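Local coordinates for protein putative esterase/lipase/thioesterase (Silicibacter sp., PDB 2PBL) that probably hydrolyses ester or thioester bonds as a serine hydrolase of the alpha/beta-hydrolase fold, at residues A[134-139]-A[240-245]; A[165-170]-A[213-218]. All blocks are in the same frame, centred on the assembly; numbering follows the deposited sequence.

Contact 1 of 2, residues A[134-139]-A[240-245]; sequences AGHSAG and KHHFNV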
ATOM      1  N   ALA A 134      -2.325  -2.395   4.781  1.00 12.72           N
ATOM      2  CA  ALA A 134      -2.215  -0.955   4.532  1.00 11.84           C
ATOM      3  C   ALA A 134      -1.304  -0.782   3.331  1.00 12.43           C
ATOM      4  O   ALA A 134      -0.479  -1.637   3.027  1.00 12.92           O
ATOM      5  CB  ALA A 134      -1.684  -0.185   5.724  1.00 10.96           C
ATOM      6  N   GLY A 135      -1.465   0.328   2.663  1.00  9.76           N
ATOM      7  CA  GLY A 135      -0.697   0.597   1.460  1.00 12.21           C
ATOM      8  C   GLY A 135      -0.791   2.066   1.099  1.00 14.13           C
ATOM      9  O   GLY A 135      -1.833   2.709   1.306  1.00 12.93           O
ATOM     10  N   HIS A 136       0.308   2.576   0.546  1.00 12.55           N
ATOM     11  CA  HIS A 136       0.439   3.989   0.266  1.00 13.60           C
ATOM     12  C   HIS A 136       0.384   4.323  -1.212  1.00 14.41           C
ATOM     13  O   HIS A 136       1.141   3.741  -2.010  1.00 17.26           O
ATOM     14  CB  HIS A 136       1.767   4.431   0.895  1.00 15.31           C
ATOM     15  CG  HIS A 136       2.135   5.863   0.652  1.00 11.95           C
ATOM     16  ND1 HIS A 136       3.364   6.225   0.152  1.00 17.81           N
ATOM     17  CD2 HIS A 136       1.456   7.011   0.864  1.00 15.47           C
ATOM     18  CE1 HIS A 136       3.428   7.540   0.059  1.00 20.10           C
ATOM     19  NE2 HIS A 136       2.275   8.044   0.459  1.00 17.31           N
ATOM     20  N   SER A 137      -0.534   5.207  -1.587  1.00 12.39           N
ATOM     21  CA  SER A 137      -0.569   5.730  -2.953  1.00 15.49           C
ATOM     22  C   SER A 137      -0.952   4.570  -3.918  1.00 13.57           C
ATOM     23  O   SER A 137      -2.074   4.007  -3.750  1.00 17.63           O
ATOM     24  CB  SER A 137       0.750   6.454  -3.225  1.00 14.53           C
ATOM     25  OG  SER A 137       0.639   7.359  -4.331  1.00 14.85           O
ATOM     26  N   ALA A 138      -0.100   4.208  -4.874  1.00 11.92           N
ATOM     27  CA  ALA A 138      -0.352   3.014  -5.719  1.00 13.29           C
ATOM     28  C   ALA A 138      -0.606   1.788  -4.832  1.00 13.13           C
ATOM     29  O   ALA A 138      -1.382   0.864  -5.198  1.00 13.27           O
ATOM     30  CB  ALA A 138       0.839   2.733  -6.637  1.00 16.40           C
ATOM     31  N   GLY A 139       0.091   1.741  -3.702  1.00 12.81           N
ATOM     32  CA  GLY A 139      -0.068   0.642  -2.722  1.00 13.03           C
ATOM     33  C   GLY A 139      -1.397   0.680  -2.037  1.00 14.35           C
ATOM     34  O   GLY A 139      -1.926  -0.358  -1.598  1.00 15.71           O
ATOM     35  N   LYS A 240      -0.343  16.759   7.049  1.00 15.50           N
ATOM     36  CA  LYS A 240       0.523  15.774   6.394  1.00 15.96           C
ATOM     37  C   LYS A 240       0.504  15.888   4.879  1.00 17.47           C
ATOM     38  O   LYS A 240      -0.541  16.250   4.286  1.00 15.91           O
ATOM     39  CB  LYS A 240       0.148  14.363   6.819  1.00 16.24           C
ATOM     40  CG  LYS A 240       0.346  14.055   8.289  1.00 15.84           C
ATOM     41  CD  LYS A 240       1.778  14.164   8.776  1.00 20.74           C
ATOM     42  CE  LYS A 240       1.867  13.889  10.268  1.00 23.20           C
ATOM     43  NZ  LYS A 240       3.245  14.171  10.755  1.00 38.29           N
ATOM     44  N   HIS A 241       1.674  15.611   4.265  1.00 16.91           N
ATOM     45  CA  HIS A 241       1.784  15.615   2.807  1.00 17.04           C
ATOM     46  C   HIS A 241       1.970  14.163   2.362  1.00 15.86           C
ATOM     47  O   HIS A 241       1.944  13.266   3.177  1.00 13.21           O
ATOM     48  CB  HIS A 241       2.869  16.562   2.255  1.00 13.53           C
ATOM     49  CG  HIS A 241       4.216  16.364   2.848  1.00 19.20           C
ATOM     50  ND1 HIS A 241       4.966  15.231   2.636  1.00 14.39           N
ATOM     51  CD2 HIS A 241       4.971  17.180   3.612  1.00 17.78           C
ATOM     52  CE1 HIS A 241       6.098  15.327   3.300  1.00 20.87           C
ATOM     53  NE2 HIS A 241       6.130  16.504   3.895  1.00 18.26           N
ATOM     54  N   HIS A 242       2.112  13.938   1.064  1.00 16.06           N
ATOM     55  CA  HIS A 242       2.153  12.566   0.517  1.00 16.32           C
ATOM     56  C   HIS A 242       3.302  11.724   1.001  1.00 15.98           C
ATOM     57  O   HIS A 242       3.211  10.497   0.997  1.00 17.93           O
ATOM     58  CB  HIS A 242       2.145  12.645  -1.032  1.00 15.20           C
ATOM     59  CG  HIS A 242       1.683  11.396  -1.717  1.00 20.68           C
ATOM     60  ND1 HIS A 242       0.393  10.922  -1.605  1.00 18.18           N
ATOM     61  CD2 HIS A 242       2.326  10.548  -2.552  1.00 22.09           C
ATOM     62  CE1 HIS A 242       0.270   9.818  -2.318  1.00 20.73           C
ATOM     63  NE2 HIS A 242       1.418   9.585  -2.929  1.00 19.98           N
ATOM     64  N   PHE A 243       4.399  12.358   1.392  1.00 12.41           N
ATOM     65  CA  PHE A 243       5.581  11.633   1.786  1.00 15.60           C
ATOM     66  C   PHE A 243       5.749  11.418   3.264  1.00 16.99           C
ATOM     67  O   PHE A 243       6.373  10.443   3.617  1.00 20.62           O
ATOM     68  CB  PHE A 243       6.841  12.265   1.200  1.00 15.15           C
ATOM     69  CG  PHE A 243       6.902  12.254  -0.289  1.00 13.10           C
ATOM     70  CD1 PHE A 243       6.084  11.459  -1.066  1.00 17.49           C
ATOM     71  CD2 PHE A 243       7.906  12.968  -0.921  1.00 24.87           C
ATOM     72  CE1 PHE A 243       6.187  11.486  -2.435  1.00 19.70           C
ATOM     73  CE2 PHE A 243       8.021  12.975  -2.296  1.00 19.87           C
ATOM     74  CZ  PHE A 243       7.173  12.235  -3.047  1.00 20.33           C
ATOM     75  N   ASN A 244       5.230  12.284   4.136  1.00 16.34           N
ATOM     76  CA  ASN A 244       5.352  12.026   5.579  1.00 16.27           C
ATOM     77  C   ASN A 244       4.090  11.446   6.242  1.00 17.19           C
ATOM     78  O   ASN A 244       4.102  11.139   7.460  1.00 18.11           O
ATOM     79  CB  ASN A 244       5.875  13.240   6.374  1.00 15.38           C
ATOM     80  CG  ASN A 244       4.957  14.383   6.374  1.00 21.67           C
ATOM     81  OD1 ASN A 244       3.906  14.382   5.721  1.00 15.72           O
ATOM     82  ND2 ASN A 244       5.347  15.426   7.135  1.00 11.62           N
ATOM     83  N   VAL A 245       3.016  11.307   5.466  1.00 14.07           N
ATOM     84  CA  VAL A 245       1.737  10.710   5.920  1.00 15.63           C
ATOM     85  C   VAL A 245       1.944   9.289   6.457  1.00 15.42           C
ATOM     86  O   VAL A 245       1.304   8.899   7.420  1.00 15.95           O
ATOM     87  CB  VAL A 245       0.644  10.726   4.797  1.00 15.28           C
ATOM     88  CG1 VAL A 245       0.969   9.814   3.639  1.00 16.23           C
ATOM     89  CG2 VAL A 245      -0.713  10.360   5.366  1.00 14.79           C
TER
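Ser-137 OG and His-242 NE2 lie 2.7 Å apart and share a hydrogen bond in which either may be the donor. OG meets the imidazole at its edge, in the ring plane. It is anti to the backbone N of Ser-137 (chi1 -161°), and this turns it to the histidine. Ser-137 CB follows close behind, 3.2 Å from His-242 NE2. His-136 reaches the same loop by its ring end. Its NE2 gives a weak, bent bond of 2.7 Å to His-242 O, with an N-H...O angle of 126°. That NE2 also sits 3.7 Å above the plane of the His-242 ring, over its centre. The two imidazoles meet obliquely, their planes at 37°. One face of the His-136 ring is lined by Ser-137 CB. These two histidines and the serine form the tight, buried part. The packing is looser at Val-245, where CG1 stays 3.9 Å from His-136 NE2. Farther out, His-241 and Asn-244 are partly exposed. There the loop braces itself, with His-241 N bonded to Asn-244 OD1 at 2.9 Å. With an alanine at His-242, Ser-137 OG and Glu-215 OE1 would probably both lose their imidazole mate, and a gap would open beside the His-136 ring. Ser-137 sits in the strained turn between strand 131-136 and helix 138-145. With Gly-135 and Gly-139 it fits the GxSxG nucleophile elbow of alpha/beta hydrolases, facing the probable catalytic histidine.

Contact 2 of 2, residues A[165-170]-A[213-218]; sequences PISPLS and GAERPA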
ATOM      1  N   PRO A 165      -6.016   2.068   3.283  1.00  9.09           N
ATOM      2  CA  PRO A 165      -5.325   2.659   2.125  1.00 11.61           C
ATOM      3  C   PRO A 165      -4.963   4.075   2.471  1.00 11.07           C
ATOM      4  O   PRO A 165      -5.834   4.855   2.880  1.00 11.80           O
ATOM      5  CB  PRO A 165      -6.428   2.693   1.054  1.00  8.71           C
ATOM      6  CG  PRO A 165      -7.501   1.796   1.559  1.00 15.25           C
ATOM      7  CD  PRO A 165      -7.473   1.979   3.003  1.00 12.27           C
ATOM      8  N   ILE A 166      -3.667   4.359   2.426  1.00 14.76           N
ATOM      9  CA  ILE A 166      -3.147   5.620   2.822  1.00 10.96           C
ATOM     10  C   ILE A 166      -2.919   6.402   1.524  1.00 14.30           C
ATOM     11  O   ILE A 166      -2.110   5.999   0.675  1.00 13.69           O
ATOM     12  CB  ILE A 166      -1.829   5.433   3.577  1.00 12.63           C
ATOM     13  CG1 ILE A 166      -2.018   4.496   4.800  1.00  7.02           C
ATOM     14  CG2 ILE A 166      -1.301   6.784   3.966  1.00 12.37           C
ATOM     15  CD1 ILE A 166      -0.619   3.955   5.415  1.00 13.69           C
ATOM     16  N   SER A 167      -3.651   7.500   1.357  1.00 13.62           N
ATOM     17  CA  SER A 167      -3.527   8.333   0.169  1.00 14.80           C
ATOM     18  C   SER A 167      -3.676   7.480  -1.095  1.00 15.31           C
ATOM     19  O   SER A 167      -2.840   7.524  -2.005  1.00 14.94           O
ATOM     20  CB  SER A 167      -2.183   9.039   0.202  1.00 13.22           C
ATOM     21  OG  SER A 167      -1.951   9.596   1.503  1.00 23.26           O
ATOM     22  N   PRO A 168      -4.794   6.722  -1.186  1.00 16.10           N
ATOM     23  CA  PRO A 168      -4.963   5.834  -2.321  1.00 15.49           C
ATOM     24  C   PRO A 168      -5.364   6.480  -3.673  1.00 16.55           C
ATOM     25  O   PRO A 168      -5.923   7.591  -3.746  1.00 13.73           O
ATOM     26  CB  PRO A 168      -6.152   4.971  -1.887  1.00 16.84           C
ATOM     27  CG  PRO A 168      -6.987   5.949  -1.051  1.00 11.05           C
ATOM     28  CD  PRO A 168      -5.918   6.632  -0.230  1.00 12.32           C
ATOM     29  N   LEU A 169      -5.040   5.766  -4.729  1.00 16.38           N
ATOM     30  CA  LEU A 169      -5.637   6.029  -6.039  1.00 17.27           C
ATOM     31  C   LEU A 169      -6.860   5.107  -6.120  1.00 16.44           C
ATOM     32  O   LEU A 169      -6.694   3.866  -6.226  1.00 17.53           O
ATOM     33  CB  LEU A 169      -4.641   5.732  -7.143  1.00 17.71           C
ATOM     34  CG  LEU A 169      -3.541   6.804  -6.950  1.00 24.23           C
ATOM     35  CD1 LEU A 169      -2.159   6.369  -7.237  1.00 22.82           C
ATOM     36  CD2 LEU A 169      -3.952   8.036  -7.756  1.00 20.73           C
ATOM     37  N   SER A 170      -8.063   5.692  -6.149  1.00 15.26           N
ATOM     38  CA  SER A 170      -9.312   4.923  -6.146  1.00 16.19           C
ATOM     39  C   SER A 170     -10.062   4.878  -7.468  1.00 17.81           C
ATOM     40  O   SER A 170     -10.900   3.981  -7.700  1.00 15.26           O
ATOM     41  CB  SER A 170     -10.237   5.441  -5.058  1.00 18.19           C
ATOM     42  OG  SER A 170     -10.626   6.773  -5.316  1.00 16.60           O
ATOM     43  N   GLY A 213      -3.786  15.977   5.203  1.00 15.20           N
ATOM     44  CA  GLY A 213      -4.491  17.248   5.072  1.00 16.97           C
ATOM     45  C   GLY A 213      -3.881  18.270   4.116  1.00 14.33           C
ATOM     46  O   GLY A 213      -4.604  19.044   3.482  1.00 15.95           O
ATOM     47  N   ALA A 214      -2.569  18.242   4.006  1.00 16.67           N
ATOM     48  CA  ALA A 214      -1.829  19.147   3.137  1.00 17.17           C
ATOM     49  C   ALA A 214      -1.524  18.519   1.797  1.00 17.19           C
ATOM     50  O   ALA A 214      -0.638  18.992   1.120  1.00 16.81           O
ATOM     51  CB  ALA A 214      -0.503  19.566   3.837  1.00 15.87           C
ATOM     52  N   GLU A 215      -2.224  17.443   1.406  1.00 16.72           N
ATOM     53  CA  GLU A 215      -1.917  16.778   0.157  1.00 16.68           C
ATOM     54  C   GLU A 215      -2.498  17.485  -1.018  1.00 19.44           C
ATOM     55  O   GLU A 215      -3.328  18.383  -0.858  1.00 17.36           O
ATOM     56  CB  GLU A 215      -2.373  15.320   0.160  1.00 18.81           C
ATOM     57  CG  GLU A 215      -1.427  14.434   0.964  1.00 15.44           C
ATOM     58  CD  GLU A 215      -1.589  12.941   0.648  1.00 17.82           C
ATOM     59  OE1 GLU A 215      -1.557  12.604  -0.556  1.00 19.91           O
ATOM     60  OE2 GLU A 215      -1.745  12.138   1.610  1.00 18.78           O
ATOM     61  N   ARG A 216      -2.045  17.070  -2.205  1.00 17.48           N
ATOM     62  CA  ARG A 216      -2.554  17.594  -3.477  1.00 17.29           C
ATOM     63  C   ARG A 216      -4.062  17.434  -3.499  1.00 18.24           C
ATOM     64  O   ARG A 216      -4.597  16.414  -3.012  1.00 17.97           O
ATOM     65  CB  ARG A 216      -1.954  16.826  -4.672  1.00 17.81           C
ATOM     66  CG  ARG A 216      -0.440  16.787  -4.766  1.00 23.04           C
ATOM     67  CD  ARG A 216       0.112  18.164  -5.039  1.00 23.38           C
ATOM     68  NE  ARG A 216      -0.281  18.602  -6.375  1.00 27.93           N
ATOM     69  CZ  ARG A 216      -0.613  19.847  -6.680  1.00 26.74           C
ATOM     70  NH1 ARG A 216      -0.942  20.149  -7.908  1.00 23.18           N
ATOM     71  NH2 ARG A 216      -0.641  20.793  -5.755  1.00 27.52           N
ATOM     72  N   PRO A 217      -4.775  18.446  -3.998  1.00 19.04           N
ATOM     73  CA  PRO A 217      -6.215  18.318  -4.159  1.00 16.70           C
ATOM     74  C   PRO A 217      -6.674  16.985  -4.802  1.00 17.35           C
ATOM     75  O   PRO A 217      -7.685  16.415  -4.362  1.00 17.83           O
ATOM     76  CB  PRO A 217      -6.540  19.493  -5.082  1.00 19.21           C
ATOM     77  CG  PRO A 217      -5.600  20.511  -4.665  1.00 18.76           C
ATOM     78  CD  PRO A 217      -4.325  19.803  -4.408  1.00 18.41           C
ATOM     79  N   ALA A 218      -5.943  16.535  -5.818  1.00 16.00           N
ATOM     80  CA  ALA A 218      -6.228  15.256  -6.515  1.00 16.97           C
ATOM     81  C   ALA A 218      -6.273  14.072  -5.516  1.00 16.34           C
ATOM     82  O   ALA A 218      -7.138  13.208  -5.608  1.00 19.22           O
ATOM     83  CB  ALA A 218      -5.176  15.003  -7.536  1.00 18.22           C
TER
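Ser-167 OG donates a hydrogen bond of 2.6 Å to Glu-215 OE2. It approaches on the syn lone pair, the side of the other carboxylate oxygen. Ser-167 CB comes along with it, 3.4 Å from OE2. Both side chains are buried, and this pair makes the whole contact between the two segments. The glutamate reaches across because its chain is extended beyond CG (chi2 -162°), which carries the carboxylate from the loop after strand 206-212 to the serine. Ser-167 lies just past the end of strand 160-166, and its CB points toward the glutamate.

Two more partners outside the segments hold the carboxylate. OE2 also accepts a hydrogen bond from the backbone N of Gly-212, so two donors grip one oxygen. OE1 is hydrogen-bonded to His-242 ND1. A backbone hydrogen bond to Trp-210 ties Ser-167 to the neighbouring strand 206-212.

With both oxygens engaged, the carboxylate is probably held against rotation and presents OE1 steadily to the imidazole. Glu-215 is thus placed as the probable acid of a Ser-His-Glu triad. Ser-167, one step removed from the histidine, probably helps to orient it.

In the fold
From the N terminus, the chain passes through strand 131-136 and enters segment 134-139. It runs on to segment 165-170 at the end of strand 160-166, the next strand of the sheet. Contact 2 closes a loop when the chain reaches segment 213-218, past strand 206-212. Contact 1 closes a wider loop at segment 240-245, past strand 233-237, so contact 2 is nested inside it. Their centres lie about 7 Å apart. Gly-135 O and Ile-166 N join the two strands, probably by a hydrogen bond. Together the contacts gather the loops following four successive strands of the sheet around one probable active site.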